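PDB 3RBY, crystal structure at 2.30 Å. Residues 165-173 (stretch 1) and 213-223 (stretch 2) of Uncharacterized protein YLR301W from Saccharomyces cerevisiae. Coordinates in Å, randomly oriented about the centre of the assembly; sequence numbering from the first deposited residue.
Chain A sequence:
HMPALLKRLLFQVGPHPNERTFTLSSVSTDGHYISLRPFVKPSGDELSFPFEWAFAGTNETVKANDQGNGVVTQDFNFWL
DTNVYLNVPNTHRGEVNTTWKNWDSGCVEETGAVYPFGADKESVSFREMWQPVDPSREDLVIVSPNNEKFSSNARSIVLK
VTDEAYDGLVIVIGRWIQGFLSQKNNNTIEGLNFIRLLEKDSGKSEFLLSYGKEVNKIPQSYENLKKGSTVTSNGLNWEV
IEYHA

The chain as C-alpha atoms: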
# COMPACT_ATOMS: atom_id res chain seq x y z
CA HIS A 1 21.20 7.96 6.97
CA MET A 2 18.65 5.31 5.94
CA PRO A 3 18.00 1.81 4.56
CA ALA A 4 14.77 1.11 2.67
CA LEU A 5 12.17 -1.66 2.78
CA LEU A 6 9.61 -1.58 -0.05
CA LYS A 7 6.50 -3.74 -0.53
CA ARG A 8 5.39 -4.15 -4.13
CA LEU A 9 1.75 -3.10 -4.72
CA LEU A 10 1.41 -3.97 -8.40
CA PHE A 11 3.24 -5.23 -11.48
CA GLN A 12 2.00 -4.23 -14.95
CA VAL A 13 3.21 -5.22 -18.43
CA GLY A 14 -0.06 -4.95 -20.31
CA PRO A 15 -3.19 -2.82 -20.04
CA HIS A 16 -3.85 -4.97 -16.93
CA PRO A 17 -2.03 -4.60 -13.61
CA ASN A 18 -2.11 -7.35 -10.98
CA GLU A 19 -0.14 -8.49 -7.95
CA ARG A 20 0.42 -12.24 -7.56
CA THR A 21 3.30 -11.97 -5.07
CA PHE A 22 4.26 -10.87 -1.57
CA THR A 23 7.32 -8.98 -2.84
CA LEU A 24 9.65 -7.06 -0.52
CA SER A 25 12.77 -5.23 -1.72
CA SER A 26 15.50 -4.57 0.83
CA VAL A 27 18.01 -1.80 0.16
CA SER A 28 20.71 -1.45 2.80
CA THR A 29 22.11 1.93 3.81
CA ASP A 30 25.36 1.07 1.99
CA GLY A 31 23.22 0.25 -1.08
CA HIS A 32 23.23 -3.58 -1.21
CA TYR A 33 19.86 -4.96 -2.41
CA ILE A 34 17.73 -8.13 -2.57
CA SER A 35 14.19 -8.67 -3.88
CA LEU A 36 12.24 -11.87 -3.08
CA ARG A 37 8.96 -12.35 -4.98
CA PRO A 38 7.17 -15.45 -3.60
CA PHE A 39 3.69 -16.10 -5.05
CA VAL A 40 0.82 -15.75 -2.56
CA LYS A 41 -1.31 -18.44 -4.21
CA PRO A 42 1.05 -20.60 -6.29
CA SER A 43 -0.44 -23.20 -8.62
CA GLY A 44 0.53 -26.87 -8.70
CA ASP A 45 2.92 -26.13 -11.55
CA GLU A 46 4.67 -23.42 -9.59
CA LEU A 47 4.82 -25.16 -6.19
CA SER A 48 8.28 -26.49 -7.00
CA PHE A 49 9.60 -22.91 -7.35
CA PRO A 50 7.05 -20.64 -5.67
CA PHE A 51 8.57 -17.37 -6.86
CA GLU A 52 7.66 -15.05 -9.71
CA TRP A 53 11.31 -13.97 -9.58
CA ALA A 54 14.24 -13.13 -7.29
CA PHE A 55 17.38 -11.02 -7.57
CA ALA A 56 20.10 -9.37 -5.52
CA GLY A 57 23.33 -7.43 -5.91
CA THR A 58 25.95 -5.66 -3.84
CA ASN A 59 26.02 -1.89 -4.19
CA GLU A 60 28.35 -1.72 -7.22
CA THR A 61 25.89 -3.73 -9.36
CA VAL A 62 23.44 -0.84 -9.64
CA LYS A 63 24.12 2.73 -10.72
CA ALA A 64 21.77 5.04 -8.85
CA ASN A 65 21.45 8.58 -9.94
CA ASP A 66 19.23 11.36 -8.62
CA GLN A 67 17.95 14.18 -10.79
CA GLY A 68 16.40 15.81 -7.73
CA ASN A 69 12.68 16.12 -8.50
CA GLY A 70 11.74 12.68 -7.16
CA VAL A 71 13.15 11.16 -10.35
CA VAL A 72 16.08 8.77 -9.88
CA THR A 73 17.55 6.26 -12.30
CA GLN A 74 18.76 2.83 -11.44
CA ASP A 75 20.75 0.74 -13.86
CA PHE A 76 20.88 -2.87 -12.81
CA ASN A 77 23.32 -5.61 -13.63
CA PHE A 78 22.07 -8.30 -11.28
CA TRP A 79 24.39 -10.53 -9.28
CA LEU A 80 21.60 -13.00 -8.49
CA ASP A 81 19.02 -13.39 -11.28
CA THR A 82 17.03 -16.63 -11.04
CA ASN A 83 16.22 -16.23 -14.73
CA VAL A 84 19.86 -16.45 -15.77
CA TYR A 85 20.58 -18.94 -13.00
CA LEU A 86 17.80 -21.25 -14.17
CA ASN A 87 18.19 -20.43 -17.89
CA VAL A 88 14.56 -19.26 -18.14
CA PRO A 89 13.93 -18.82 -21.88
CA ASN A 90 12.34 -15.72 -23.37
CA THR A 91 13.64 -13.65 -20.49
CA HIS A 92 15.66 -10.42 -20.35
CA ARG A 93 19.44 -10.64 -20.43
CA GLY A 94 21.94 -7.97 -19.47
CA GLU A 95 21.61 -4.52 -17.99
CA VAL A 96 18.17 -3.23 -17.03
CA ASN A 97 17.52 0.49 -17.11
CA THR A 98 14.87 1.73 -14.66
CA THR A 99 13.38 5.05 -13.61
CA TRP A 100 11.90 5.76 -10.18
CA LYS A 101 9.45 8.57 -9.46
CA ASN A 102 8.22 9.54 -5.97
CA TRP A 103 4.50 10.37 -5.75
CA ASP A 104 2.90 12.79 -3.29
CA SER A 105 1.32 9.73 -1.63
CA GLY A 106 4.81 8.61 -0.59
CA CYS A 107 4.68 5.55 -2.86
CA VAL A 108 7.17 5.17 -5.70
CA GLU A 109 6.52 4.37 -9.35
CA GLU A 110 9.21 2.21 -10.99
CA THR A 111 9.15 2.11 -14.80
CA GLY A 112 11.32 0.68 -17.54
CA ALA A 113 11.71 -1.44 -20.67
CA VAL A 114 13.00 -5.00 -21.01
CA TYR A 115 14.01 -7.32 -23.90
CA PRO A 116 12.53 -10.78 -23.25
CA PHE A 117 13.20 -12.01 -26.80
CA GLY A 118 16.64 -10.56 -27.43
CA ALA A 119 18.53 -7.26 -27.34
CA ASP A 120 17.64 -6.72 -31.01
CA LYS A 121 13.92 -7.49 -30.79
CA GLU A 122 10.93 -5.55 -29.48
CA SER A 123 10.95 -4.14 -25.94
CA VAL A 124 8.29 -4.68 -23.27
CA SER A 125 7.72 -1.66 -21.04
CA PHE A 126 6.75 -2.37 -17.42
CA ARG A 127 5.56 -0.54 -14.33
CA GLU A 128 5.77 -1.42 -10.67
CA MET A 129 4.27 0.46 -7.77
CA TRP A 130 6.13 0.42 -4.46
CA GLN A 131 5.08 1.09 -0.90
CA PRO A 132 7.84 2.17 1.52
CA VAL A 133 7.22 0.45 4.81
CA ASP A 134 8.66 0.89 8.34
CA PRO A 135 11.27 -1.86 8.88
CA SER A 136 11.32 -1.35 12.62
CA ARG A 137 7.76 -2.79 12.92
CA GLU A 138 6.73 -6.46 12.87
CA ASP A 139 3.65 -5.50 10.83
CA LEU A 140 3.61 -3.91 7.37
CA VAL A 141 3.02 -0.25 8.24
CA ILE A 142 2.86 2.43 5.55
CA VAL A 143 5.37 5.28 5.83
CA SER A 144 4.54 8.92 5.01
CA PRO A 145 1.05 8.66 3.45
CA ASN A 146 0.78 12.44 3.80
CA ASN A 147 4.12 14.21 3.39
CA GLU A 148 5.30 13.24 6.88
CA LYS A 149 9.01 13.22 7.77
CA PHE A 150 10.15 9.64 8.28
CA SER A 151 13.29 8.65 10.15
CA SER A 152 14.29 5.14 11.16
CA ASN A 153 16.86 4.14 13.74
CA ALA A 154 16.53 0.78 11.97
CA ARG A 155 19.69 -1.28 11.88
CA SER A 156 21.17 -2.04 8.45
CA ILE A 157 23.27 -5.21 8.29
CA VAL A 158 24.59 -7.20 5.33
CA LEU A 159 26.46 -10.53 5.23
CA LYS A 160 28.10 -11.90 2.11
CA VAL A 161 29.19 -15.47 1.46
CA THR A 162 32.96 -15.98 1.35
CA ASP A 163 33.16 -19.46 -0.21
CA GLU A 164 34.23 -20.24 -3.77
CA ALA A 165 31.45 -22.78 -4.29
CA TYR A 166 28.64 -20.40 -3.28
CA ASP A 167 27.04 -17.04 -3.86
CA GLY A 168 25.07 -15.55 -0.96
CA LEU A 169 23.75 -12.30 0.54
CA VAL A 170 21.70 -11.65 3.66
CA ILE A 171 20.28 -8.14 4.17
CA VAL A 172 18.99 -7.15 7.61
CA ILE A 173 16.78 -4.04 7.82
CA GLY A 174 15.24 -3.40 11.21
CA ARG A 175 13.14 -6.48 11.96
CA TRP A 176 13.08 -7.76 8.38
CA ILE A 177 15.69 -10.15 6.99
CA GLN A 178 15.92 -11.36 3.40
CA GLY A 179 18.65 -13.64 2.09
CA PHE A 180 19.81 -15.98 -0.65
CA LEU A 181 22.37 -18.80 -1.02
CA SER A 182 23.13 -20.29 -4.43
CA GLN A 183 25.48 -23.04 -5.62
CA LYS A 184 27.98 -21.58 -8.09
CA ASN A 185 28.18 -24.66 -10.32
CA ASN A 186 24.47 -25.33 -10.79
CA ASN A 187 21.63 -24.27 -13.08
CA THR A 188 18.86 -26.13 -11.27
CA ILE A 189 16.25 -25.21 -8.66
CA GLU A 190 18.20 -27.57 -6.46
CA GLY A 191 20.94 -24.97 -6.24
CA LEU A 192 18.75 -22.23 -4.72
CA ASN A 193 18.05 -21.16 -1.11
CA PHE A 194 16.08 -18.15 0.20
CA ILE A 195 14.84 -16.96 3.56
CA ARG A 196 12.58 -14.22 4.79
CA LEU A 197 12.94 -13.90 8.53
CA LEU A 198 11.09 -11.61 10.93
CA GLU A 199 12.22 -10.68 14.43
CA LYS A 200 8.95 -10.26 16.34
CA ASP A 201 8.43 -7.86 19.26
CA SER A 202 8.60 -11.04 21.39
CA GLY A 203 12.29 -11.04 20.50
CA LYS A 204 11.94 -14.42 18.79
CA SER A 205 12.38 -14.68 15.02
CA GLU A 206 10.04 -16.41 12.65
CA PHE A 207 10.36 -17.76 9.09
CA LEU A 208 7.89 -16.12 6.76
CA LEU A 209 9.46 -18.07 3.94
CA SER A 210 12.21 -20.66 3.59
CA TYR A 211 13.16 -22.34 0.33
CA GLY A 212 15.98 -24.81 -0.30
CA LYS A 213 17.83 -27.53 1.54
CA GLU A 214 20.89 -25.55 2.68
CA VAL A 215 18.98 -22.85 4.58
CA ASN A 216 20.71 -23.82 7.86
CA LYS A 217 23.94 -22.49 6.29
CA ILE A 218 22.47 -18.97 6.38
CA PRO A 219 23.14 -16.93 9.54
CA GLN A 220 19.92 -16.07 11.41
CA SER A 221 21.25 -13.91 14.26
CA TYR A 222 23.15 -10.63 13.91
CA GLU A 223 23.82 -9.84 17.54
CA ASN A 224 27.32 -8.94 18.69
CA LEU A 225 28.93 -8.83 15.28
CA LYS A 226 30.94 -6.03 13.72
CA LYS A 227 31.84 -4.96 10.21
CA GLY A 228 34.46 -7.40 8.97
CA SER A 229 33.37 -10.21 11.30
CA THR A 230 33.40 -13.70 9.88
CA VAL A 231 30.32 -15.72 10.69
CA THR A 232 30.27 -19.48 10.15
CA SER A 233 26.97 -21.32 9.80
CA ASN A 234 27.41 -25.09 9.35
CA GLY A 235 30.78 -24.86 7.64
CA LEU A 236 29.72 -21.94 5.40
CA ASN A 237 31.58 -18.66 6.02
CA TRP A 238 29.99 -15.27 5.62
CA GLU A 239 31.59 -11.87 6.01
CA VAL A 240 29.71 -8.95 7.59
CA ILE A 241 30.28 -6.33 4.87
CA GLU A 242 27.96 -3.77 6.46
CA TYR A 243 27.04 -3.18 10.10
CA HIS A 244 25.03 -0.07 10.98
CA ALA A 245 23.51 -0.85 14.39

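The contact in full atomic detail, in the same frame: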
# COMPACT_ATOMS: atom_id res chain seq x y z
N ALA A 165 32.51 -21.94 -3.74
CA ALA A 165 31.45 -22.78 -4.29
C ALA A 165 30.05 -22.15 -4.20
O ALA A 165 29.08 -22.72 -4.73
CB ALA A 165 31.46 -24.15 -3.62
N TYR A 166 29.95 -21.00 -3.54
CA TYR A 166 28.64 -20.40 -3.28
C TYR A 166 28.59 -18.91 -3.51
O TYR A 166 29.57 -18.20 -3.30
CB TYR A 166 28.25 -20.61 -1.83
CG TYR A 166 27.84 -22.01 -1.47
CD1 TYR A 166 26.52 -22.43 -1.62
CD2 TYR A 166 28.76 -22.91 -0.96
CE1 TYR A 166 26.14 -23.71 -1.28
CE2 TYR A 166 28.39 -24.19 -0.61
CZ TYR A 166 27.08 -24.59 -0.78
OH TYR A 166 26.70 -25.87 -0.43
N ASP A 167 27.41 -18.45 -3.93
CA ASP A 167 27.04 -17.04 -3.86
C ASP A 167 25.96 -16.87 -2.78
O ASP A 167 25.07 -17.71 -2.65
CB ASP A 167 26.52 -16.56 -5.20
CG ASP A 167 27.60 -16.48 -6.25
OD1 ASP A 167 27.30 -16.74 -7.43
OD2 ASP A 167 28.75 -16.15 -5.90
N GLY A 168 26.04 -15.78 -2.01
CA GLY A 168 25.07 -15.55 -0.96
C GLY A 168 25.09 -14.16 -0.35
O GLY A 168 26.16 -13.58 -0.15
N LEU A 169 23.90 -13.64 -0.04
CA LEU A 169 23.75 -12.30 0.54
C LEU A 169 22.59 -12.35 1.52
O LEU A 169 21.50 -12.82 1.18
CB LEU A 169 23.41 -11.31 -0.56
CG LEU A 169 24.13 -9.98 -0.75
CD1 LEU A 169 23.14 -8.86 -0.97
CD2 LEU A 169 25.06 -9.66 0.41
N VAL A 170 22.80 -11.85 2.73
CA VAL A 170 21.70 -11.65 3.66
C VAL A 170 21.64 -10.17 4.02
O VAL A 170 22.66 -9.56 4.36
CB VAL A 170 21.83 -12.54 4.91
CG1 VAL A 170 20.75 -12.20 5.94
CG2 VAL A 170 21.72 -13.99 4.51
N ILE A 171 20.46 -9.57 3.90
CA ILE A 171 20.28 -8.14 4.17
C ILE A 171 19.29 -7.95 5.31
O ILE A 171 18.11 -8.36 5.20
CB ILE A 171 19.83 -7.36 2.91
CG1 ILE A 171 20.93 -7.40 1.85
CG2 ILE A 171 19.47 -5.92 3.27
CD1 ILE A 171 20.54 -6.80 0.53
N VAL A 172 19.77 -7.35 6.40
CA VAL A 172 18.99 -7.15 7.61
C VAL A 172 18.58 -5.67 7.74
O VAL A 172 19.43 -4.79 7.97
CB VAL A 172 19.79 -7.59 8.88
CG1 VAL A 172 18.96 -7.43 10.15
CG2 VAL A 172 20.26 -9.02 8.76
N ILE A 173 17.29 -5.39 7.60
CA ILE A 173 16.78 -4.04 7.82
C ILE A 173 15.73 -4.01 8.93
O ILE A 173 14.60 -4.54 8.78
CB ILE A 173 16.21 -3.42 6.55
CG1 ILE A 173 17.22 -3.55 5.40
CG2 ILE A 173 15.82 -1.96 6.79
CD1 ILE A 173 16.73 -2.98 4.09
N LYS A 213 17.42 -26.56 0.53
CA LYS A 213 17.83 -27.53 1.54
C LYS A 213 19.05 -27.11 2.35
O LYS A 213 19.38 -27.75 3.37
CB LYS A 213 18.01 -28.92 0.91
CG LYS A 213 18.67 -28.91 -0.46
CD LYS A 213 19.34 -30.25 -0.72
CE LYS A 213 19.68 -30.41 -2.18
NZ LYS A 213 19.95 -31.85 -2.46
N GLU A 214 19.71 -26.02 1.95
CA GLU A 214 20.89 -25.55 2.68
C GLU A 214 20.66 -24.29 3.53
O GLU A 214 21.61 -23.62 3.97
CB GLU A 214 22.04 -25.33 1.70
CG GLU A 214 22.24 -26.48 0.76
CD GLU A 214 23.62 -26.48 0.13
OE1 GLU A 214 24.62 -26.73 0.85
OE2 GLU A 214 23.70 -26.21 -1.08
N VAL A 215 19.39 -23.99 3.78
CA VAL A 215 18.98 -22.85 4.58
C VAL A 215 19.67 -22.74 5.95
O VAL A 215 19.94 -21.64 6.42
CB VAL A 215 17.45 -22.85 4.76
CG1 VAL A 215 17.04 -21.89 5.86
CG2 VAL A 215 16.77 -22.50 3.43
N ASN A 216 19.98 -23.87 6.58
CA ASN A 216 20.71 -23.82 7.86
C ASN A 216 22.17 -23.35 7.73
O ASN A 216 22.89 -23.28 8.74
CB ASN A 216 20.65 -25.17 8.60
CG ASN A 216 21.50 -26.27 7.94
OD1 ASN A 216 21.78 -26.23 6.74
ND2 ASN A 216 21.90 -27.27 8.73
N LYS A 217 22.61 -23.06 6.50
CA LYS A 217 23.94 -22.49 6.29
C LYS A 217 23.86 -20.96 6.16
O LYS A 217 24.86 -20.31 5.83
CB LYS A 217 24.62 -23.08 5.05
CG LYS A 217 25.07 -24.53 5.14
CD LYS A 217 25.60 -24.98 3.76
CE LYS A 217 26.37 -26.31 3.80
NZ LYS A 217 25.50 -27.50 3.55
N ILE A 218 22.68 -20.41 6.41
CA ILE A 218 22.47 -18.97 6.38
C ILE A 218 22.31 -18.42 7.79
O ILE A 218 21.43 -18.86 8.55
CB ILE A 218 21.23 -18.60 5.59
CG1 ILE A 218 21.24 -19.35 4.25
CG2 ILE A 218 21.17 -17.11 5.40
CD1 ILE A 218 20.21 -18.85 3.26
N PRO A 219 23.16 -17.46 8.16
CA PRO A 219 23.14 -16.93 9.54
C PRO A 219 21.78 -16.28 9.83
O PRO A 219 21.19 -15.65 8.94
CB PRO A 219 24.28 -15.90 9.54
CG PRO A 219 25.14 -16.25 8.32
CD PRO A 219 24.16 -16.78 7.31
N GLN A 220 21.28 -16.46 11.05
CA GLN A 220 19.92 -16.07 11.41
C GLN A 220 19.92 -15.13 12.62
O GLN A 220 18.87 -14.74 13.12
CB GLN A 220 19.06 -17.32 11.74
CG GLN A 220 18.72 -18.21 10.53
CD GLN A 220 18.67 -19.71 10.89
OE1 GLN A 220 18.23 -20.10 11.99
NE2 GLN A 220 19.12 -20.55 9.95
N SER A 221 21.11 -14.80 13.11
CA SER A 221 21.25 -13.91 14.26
C SER A 221 22.40 -12.93 13.99
O SER A 221 23.47 -13.34 13.52
CB SER A 221 21.55 -14.71 15.53
OG SER A 221 21.99 -13.87 16.59
N TYR A 222 22.19 -11.66 14.30
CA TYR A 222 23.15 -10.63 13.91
C TYR A 222 23.59 -9.82 15.11
O TYR A 222 24.15 -8.73 14.98
CB TYR A 222 22.53 -9.78 12.81
CG TYR A 222 21.78 -10.67 11.86
CD1 TYR A 222 20.41 -10.85 11.98
CD2 TYR A 222 22.45 -11.42 10.90
CE1 TYR A 222 19.73 -11.70 11.14
CE2 TYR A 222 21.78 -12.27 10.06
CZ TYR A 222 20.42 -12.41 10.18
OH TYR A 222 19.75 -13.27 9.32
N GLU A 223 23.37 -10.41 16.28
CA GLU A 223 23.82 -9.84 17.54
C GLU A 223 25.33 -9.95 17.73
O GLU A 223 25.95 -10.97 17.37
CB GLU A 223 23.09 -10.49 18.72
CG GLU A 223 21.60 -10.18 18.76
CD GLU A 223 21.31 -8.70 18.49
OE1 GLU A 223 21.50 -7.86 19.40
OE2 GLU A 223 20.88 -8.37 17.36

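The contact between residues 165-173 and 213-223 is a small, side-chain-mediated packing of a β-strand against an irregular segment, apolar along most of its length and closed at one end by a single tyrosine-carboxylate hydrogen bond. It illustrates a general principle: a strand can engage a loop without sharing backbone hydrogen bonds, provided that its alternating side chains present a consistent face and the loop is folded to meet it.

The strand spans residues 166-173, and its alternation is plain. Tyr166, Val170 and Val172 direct their CA-to-CB bonds toward the second stretch, whereas Leu169 and Ile171 direct theirs away and make no contact with it. Gly168 falls on the contacting side but has no side chain, and nothing of the second stretch comes near its position; contact resumes at Val170. The spacing of the chains fits an interface built from side chains: the CA atoms of Val170 and Ile218 are 7.8 Å apart, and those of Val172 and Tyr222 are 8.3 Å apart. In all, 295 Å² is buried, counting both sides.

At the apolar end, Val170 is shared between two partners. Its CG2 meets CG2 of Ile218 at 3.3 Å, a tight approach between methyl groups, while its CG1 lies 3.7 Å from OH of Tyr222. Two positions along the strand, CG2 of Val172 sits over one face of the Tyr222 ring, 3.5 Å from the ring centroid and only 6° off the ring normal, a nearly ideal CH-π arrangement. Branched at CB, valine is compact and holds its methyl groups close to the backbone, which suits two buried residues whose methyl groups pack directly against Ile218 and the Tyr222 ring. The tyrosine complements them by offering a broad flat surface to Val172 while keeping its polar end satisfied: Tyr222 OH donates a weak hydrogen bond to Pro219 O at 2.8 Å, within its own stretch.

The other end is polar. Tyr166, in the m rotamer, reaches across so that its OH donates a hydrogen bond to OE1 of Glu214 at 2.6 Å. OE2 of Glu214 lies at the edge of the tyrosine ring, near its plane, and is hydrogen-bonded elsewhere in the structure. The same OE1 also accepts from Lys217, whose NZ stands 2.9 Å away in a salt bridge. One carboxylate oxygen therefore joins a neutral donor from the strand to a charged donor from the loop, and the aliphatic part of the lysine comes near the tyrosine as well, with CE 4.3 Å from Tyr166 OH.

The loop's local fold brings these groups together. Residues 215-217 form a 3-10 segment, and Lys217 N donates to Glu214 O at 2.8 Å, a turn that places the acid and the lysine within salt-bridge reach. Ile218 N then bonds to Val215 O at 3.0 Å, just before the isoleucine turns its side chain toward Val170.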